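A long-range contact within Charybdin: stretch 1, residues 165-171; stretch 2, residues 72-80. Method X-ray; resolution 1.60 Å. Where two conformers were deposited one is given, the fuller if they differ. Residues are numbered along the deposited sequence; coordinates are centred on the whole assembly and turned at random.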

ATOM      1  N   PHE A 165       0.498  -5.601  -2.254  1.00 13.43           N
ATOM      2  CA  PHE A 165      -0.500  -4.764  -2.931  1.00 13.85           C
ATOM      3  C   PHE A 165      -0.241  -3.290  -2.700  1.00 15.51           C
ATOM      4  O   PHE A 165      -0.093  -2.548  -3.668  1.00 18.04           O
ATOM      5  CB  PHE A 165      -1.901  -5.243  -2.590  1.00 15.30           C
ATOM      6  CG  PHE A 165      -2.154  -6.609  -3.135  1.00 14.41           C
ATOM      7  CD1 PHE A 165      -2.479  -6.764  -4.468  1.00 17.55           C
ATOM      8  CD2 PHE A 165      -1.938  -7.727  -2.373  1.00 16.44           C
ATOM      9  CE1 PHE A 165      -2.647  -8.010  -5.033  1.00 17.64           C
ATOM     10  CE2 PHE A 165      -2.095  -9.001  -2.928  1.00 18.47           C
ATOM     11  CZ  PHE A 165      -2.459  -9.143  -4.263  1.00 17.70           C
ATOM     12  N   CYS A 166      -0.080  -2.872  -1.461  1.00 14.68           N
ATOM     13  CA  CYS A 166       0.103  -1.416  -1.217  1.00 16.02           C
ATOM     14  C   CYS A 166       1.494  -0.921  -1.648  1.00 15.23           C
ATOM     15  O   CYS A 166       1.610   0.039  -2.431  1.00 14.37           O
ATOM     16  CB  CYS A 166      -0.188  -1.056   0.202  1.00 15.68           C
ATOM     17  SG  CYS A 166      -1.878  -1.595   0.682  1.00 21.38           S
ATOM     18  N   GLU A 167       2.553  -1.562  -1.172  1.00 14.44           N
ATOM     19  CA  GLU A 167       3.872  -1.089  -1.530  1.00 14.37           C
ATOM     20  C   GLU A 167       4.156  -1.311  -3.025  1.00 14.34           C
ATOM     21  O   GLU A 167       4.788  -0.494  -3.685  1.00 13.32           O
ATOM     22  CB  GLU A 167       4.943  -1.743  -0.680  1.00 14.48           C
ATOM     23  CG  GLU A 167       4.729  -1.627   0.814  1.00 15.37           C
ATOM     24  CD  GLU A 167       4.762  -0.226   1.347  1.00 18.72           C
ATOM     25  OE1 GLU A 167       5.102   0.719   0.587  1.00 17.46           O
ATOM     26  OE2 GLU A 167       4.425  -0.039   2.541  1.00 21.77           O
ATOM     27  N   ALA A 168       3.722  -2.448  -3.571  1.00 13.70           N
ATOM     28  CA  ALA A 168       3.861  -2.695  -5.015  1.00 13.67           C
ATOM     29  C   ALA A 168       3.127  -1.646  -5.854  1.00 13.50           C
ATOM     30  O   ALA A 168       3.632  -1.202  -6.889  1.00 14.60           O
ATOM     31  CB  ALA A 168       3.363  -4.095  -5.359  1.00 14.84           C
ATOM     32  N   THR A 169       1.950  -1.216  -5.399  1.00 13.11           N
ATOM     33  CA  THR A 169       1.186  -0.173  -6.084  1.00 13.20           C
ATOM     34  C   THR A 169       1.955   1.153  -6.044  1.00 12.03           C
ATOM     35  O   THR A 169       2.082   1.843  -7.053  1.00 12.02           O
ATOM     36  CB  THR A 169      -0.205  -0.048  -5.463  1.00 13.67           C
ATOM     37  OG1 THR A 169      -0.943  -1.259  -5.745  1.00 14.08           O
ATOM     38  CG2 THR A 169      -0.987   1.110  -6.001  1.00 14.59           C
ATOM     39  N   ARG A 170       2.555   1.438  -4.907  1.00 12.38           N
ATOM     40  CA  ARG A 170       3.322   2.693  -4.744  1.00 12.17           C
ATOM     41  C   ARG A 170       4.605   2.758  -5.563  1.00 12.14           C
ATOM     42  O   ARG A 170       4.996   3.851  -5.975  1.00 13.06           O
ATOM     43  CB  ARG A 170       3.655   2.916  -3.285  1.00 12.17           C
ATOM     44  CG  ARG A 170       2.506   3.157  -2.334  1.00 12.97           C
ATOM     45  CD  ARG A 170       3.016   3.153  -0.897  1.00 13.30           C
ATOM     46  NE  ARG A 170       1.978   3.554   0.046  1.00 14.94           N
ATOM     47  CZ  ARG A 170       1.678   2.917   1.175  1.00 17.61           C
ATOM     48  NH1 ARG A 170       2.364   1.849   1.556  1.00 20.37           N
ATOM     49  NH2 ARG A 170       0.719   3.378   1.954  1.00 18.41           N
ATOM     50  N   PHE A 171       5.313   1.644  -5.745  1.00 12.23           N
ATOM     51  CA  PHE A 171       6.658   1.665  -6.352  1.00 12.07           C
ATOM     52  C   PHE A 171       6.844   0.674  -7.474  1.00 13.22           C
ATOM     53  O   PHE A 171       6.610  -0.515  -7.307  1.00 13.84           O
ATOM     54  CB  PHE A 171       7.726   1.408  -5.292  1.00 12.72           C
ATOM     55  CG  PHE A 171       7.876   2.543  -4.306  1.00 11.42           C
ATOM     56  CD1 PHE A 171       8.558   3.686  -4.677  1.00 13.19           C
ATOM     57  CD2 PHE A 171       7.327   2.467  -3.051  1.00 12.08           C
ATOM     58  CE1 PHE A 171       8.690   4.723  -3.769  1.00 11.90           C
ATOM     59  CE2 PHE A 171       7.450   3.509  -2.147  1.00 12.19           C
ATOM     60  CZ  PHE A 171       8.141   4.629  -2.507  1.00 11.92           C
TER
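Stretch 2 72-80: RIHRDDLVL

Stretch 2 meets the helix mainly through a turn. Residues 72-74 close a strand with extended backbone angles, and the chain then reverses: His74 N donates to Val79 O at 2.9 Å, while a weak bond from Leu78 N to His74 O, also 2.9 Å, spans the loop between them. Leu78, at phi/psi 59/26, adopts a left-handed conformation within this turn, and its CA lies 6.0 Å from that of Cys166, the closest CA pair across the two stretches.

Leu78 has the largest covered area, 85 Å², followed by Cys166 with 65 and Arg170 with 63; the contact buries 288 Å² in all, summed over both sides. The CA-to-CB bonds of all three point toward the opposing stretch. The side chain of Leu78, chi1 m and chi2 t, brings CD1 to 3.8 Å from Thr169 CG2, and Leu78 O lies 3.3 Å from Cys166 SG. The same sulfur has an apolar neighbour, since Cys166 SG lies 4.0 Å from Ile73 CD1. Cys166 thus touches both the strand and the turn.

Arg170 supplies the one hydrogen bond assigned across the contact. Its NH2 donates to Asp77 O at 2.8 Å with an N-H...acceptor angle of 156°, and the acceptor sits at the guanidinium edge, near its plane, as a directed bond requires. Leu78 O is 3.4 Å from Arg170 NH2, but the poor angle excludes a second bond. Within the helix, Arg170 NH1 forms a salt bridge with Glu167, 3.0 Å from its OE2, so the guanidinium links a helical carboxylate to the turn. On the turn itself, Val79 N donates to Asp77 OD2 at 3.2 Å, bridging the residues that flank Leu78.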

ATOM      1  N   ARG A  72      -9.908  -3.655   3.505  1.00 13.45           N
ATOM      2  CA  ARG A  72     -10.374  -2.279   3.242  1.00 13.87           C
ATOM      3  C   ARG A  72      -9.183  -1.351   3.434  1.00 13.32           C
ATOM      4  O   ARG A  72      -8.495  -1.418   4.435  1.00 14.14           O
ATOM      5  CB  ARG A  72     -11.473  -1.898   4.193  1.00 14.71           C
ATOM      6  CG  ARG A  72     -12.159  -0.627   3.827  1.00 16.79           C
ATOM      7  CD  ARG A  72     -13.599  -0.603   4.318  1.00 18.72           C
ATOM      8  NE  ARG A  72     -14.457  -1.583   3.636  1.00 18.86           N
ATOM      9  CZ  ARG A  72     -15.718  -1.823   3.980  1.00 20.57           C
ATOM     10  NH1 ARG A  72     -16.274  -1.178   5.003  1.00 20.45           N
ATOM     11  NH2 ARG A  72     -16.424  -2.719   3.305  1.00 22.70           N
ATOM     12  N   ILE A  73      -8.929  -0.539   2.414  1.00 12.66           N
ATOM     13  CA  ILE A  73      -7.722   0.290   2.341  1.00 13.32           C
ATOM     14  C   ILE A  73      -8.106   1.744   2.071  1.00 13.38           C
ATOM     15  O   ILE A  73      -8.983   2.008   1.260  1.00 13.39           O
ATOM     16  CB  ILE A  73      -6.829  -0.248   1.200  1.00 13.67           C
ATOM     17  CG1 ILE A  73      -6.450  -1.710   1.488  1.00 14.24           C
ATOM     18  CG2 ILE A  73      -5.569   0.589   1.041  1.00 15.03           C
ATOM     19  CD1 ILE A  73      -5.745  -2.441   0.366  1.00 15.88           C
ATOM     20  N   HIS A  74      -7.392   2.678   2.695  1.00 13.12           N
ATOM     21  CA  HIS A  74      -7.581   4.104   2.410  1.00 14.49           C
ATOM     22  C   HIS A  74      -7.158   4.471   0.981  1.00 15.26           C
ATOM     23  O   HIS A  74      -6.068   4.104   0.535  1.00 15.45           O
ATOM     24  CB  HIS A  74      -6.767   4.950   3.375  1.00 14.75           C
ATOM     25  CG  HIS A  74      -7.264   4.917   4.768  1.00 16.50           C
ATOM     26  ND1 HIS A  74      -8.217   5.794   5.234  1.00 16.96           N
ATOM     27  CD2 HIS A  74      -6.936   4.120   5.811  1.00 17.23           C
ATOM     28  CE1 HIS A  74      -8.457   5.533   6.509  1.00 18.44           C
ATOM     29  NE2 HIS A  74      -7.678   4.529   6.889  1.00 17.66           N
ATOM     30  N   ARG A  75      -8.021   5.218   0.287  1.00 16.52           N
ATOM     31  CA  ARG A  75      -7.788   5.536  -1.112  1.00 18.22           C
ATOM     32  C   ARG A  75      -6.816   6.683  -1.266  1.00 18.94           C
ATOM     33  O   ARG A  75      -6.213   6.829  -2.331  1.00 20.88           O
ATOM     34  CB  ARG A  75      -9.094   5.839  -1.841  1.00 19.30           C
ATOM     35  CG  ARG A  75      -8.877   5.896  -3.316  1.00 21.39           C
ATOM     36  CD  ARG A  75     -10.114   6.203  -4.116  1.00 22.11           C
ATOM     37  NE  ARG A  75      -9.751   6.586  -5.478  1.00 25.15           N
ATOM     38  CZ  ARG A  75     -10.641   6.816  -6.433  1.00 26.67           C
ATOM     39  NH1 ARG A  75     -10.231   7.175  -7.648  1.00 27.21           N
ATOM     40  NH2 ARG A  75     -11.938   6.661  -6.183  1.00 28.68           N
ATOM     41  N   ASP A  76      -6.658   7.486  -0.225  1.00 17.75           N
ATOM     42  CA  ASP A  76      -5.781   8.648  -0.311  1.00 17.97           C
ATOM     43  C   ASP A  76      -4.339   8.358   0.091  1.00 18.05           C
ATOM     44  O   ASP A  76      -3.423   8.968  -0.424  1.00 18.94           O
ATOM     45  CB  ASP A  76      -6.370   9.852   0.451  1.00 17.87           C
ATOM     46  CG  ASP A  76      -6.681   9.548   1.900  1.00 21.54           C
ATOM     47  OD1 ASP A  76      -6.656   8.360   2.314  1.00 21.89           O
ATOM     48  OD2 ASP A  76      -7.004  10.513   2.616  1.00 26.87           O
ATOM     49  N   ASP A  77      -4.109   7.433   1.009  1.00 17.17           N
ATOM     50  CA  ASP A  77      -2.738   7.115   1.399  1.00 17.45           C
ATOM     51  C   ASP A  77      -2.343   5.645   1.285  1.00 16.60           C
ATOM     52  O   ASP A  77      -1.211   5.308   1.606  1.00 16.65           O
ATOM     53  CB  ASP A  77      -2.432   7.692   2.789  1.00 17.82           C
ATOM     54  CG  ASP A  77      -3.213   7.041   3.885  1.00 20.85           C
ATOM     55  OD1 ASP A  77      -3.088   7.474   5.062  1.00 24.51           O
ATOM     56  OD2 ASP A  77      -3.959   6.087   3.608  1.00 20.96           O
ATOM     57  N   LEU A  78      -3.244   4.803   0.782  1.00 14.99           N
ATOM     58  CA  LEU A  78      -3.022   3.381   0.577  1.00 15.69           C
ATOM     59  C   LEU A  78      -2.674   2.601   1.850  1.00 15.55           C
ATOM     60  O   LEU A  78      -2.087   1.523   1.798  1.00 17.02           O
ATOM     61  CB  LEU A  78      -1.976   3.146  -0.530  1.00 16.10           C
ATOM     62  CG  LEU A  78      -2.389   3.697  -1.888  0.65 17.23           C
ATOM     63  CD1 LEU A  78      -1.344   3.331  -2.965  0.65 14.86           C
ATOM     64  CD2 LEU A  78      -3.763   3.259  -2.305  0.65 16.28           C
ATOM     65  N   VAL A  79      -3.124   3.110   2.986  1.00 16.01           N
ATOM     66  CA  VAL A  79      -2.913   2.456   4.254  1.00 16.40           C
ATOM     67  C   VAL A  79      -4.042   1.438   4.506  1.00 16.36           C
ATOM     68  O   VAL A  79      -5.229   1.719   4.342  1.00 15.64           O
ATOM     69  CB  VAL A  79      -2.840   3.480   5.393  1.00 16.78           C
ATOM     70  CG1 VAL A  79      -2.820   2.819   6.743  1.00 18.36           C
ATOM     71  CG2 VAL A  79      -1.592   4.350   5.247  1.00 18.15           C
ATOM     72  N   LEU A  80      -3.646   0.244   4.906  1.00 17.22           N
ATOM     73  CA  LEU A  80      -4.606  -0.813   5.220  1.00 18.04           C
ATOM     74  C   LEU A  80      -5.377  -0.425   6.490  1.00 17.78           C
ATOM     75  O   LEU A  80      -4.787  -0.021   7.498  1.00 19.34           O
ATOM     76  CB  LEU A  80      -3.844  -2.140   5.380  1.00 19.86           C
ATOM     77  CG  LEU A  80      -4.576  -3.437   5.032  1.00 24.06           C
ATOM     78  CD1 LEU A  80      -3.596  -4.514   4.616  1.00 25.40           C
ATOM     79  CD2 LEU A  80      -5.397  -3.884   6.236  1.00 26.52           C
TER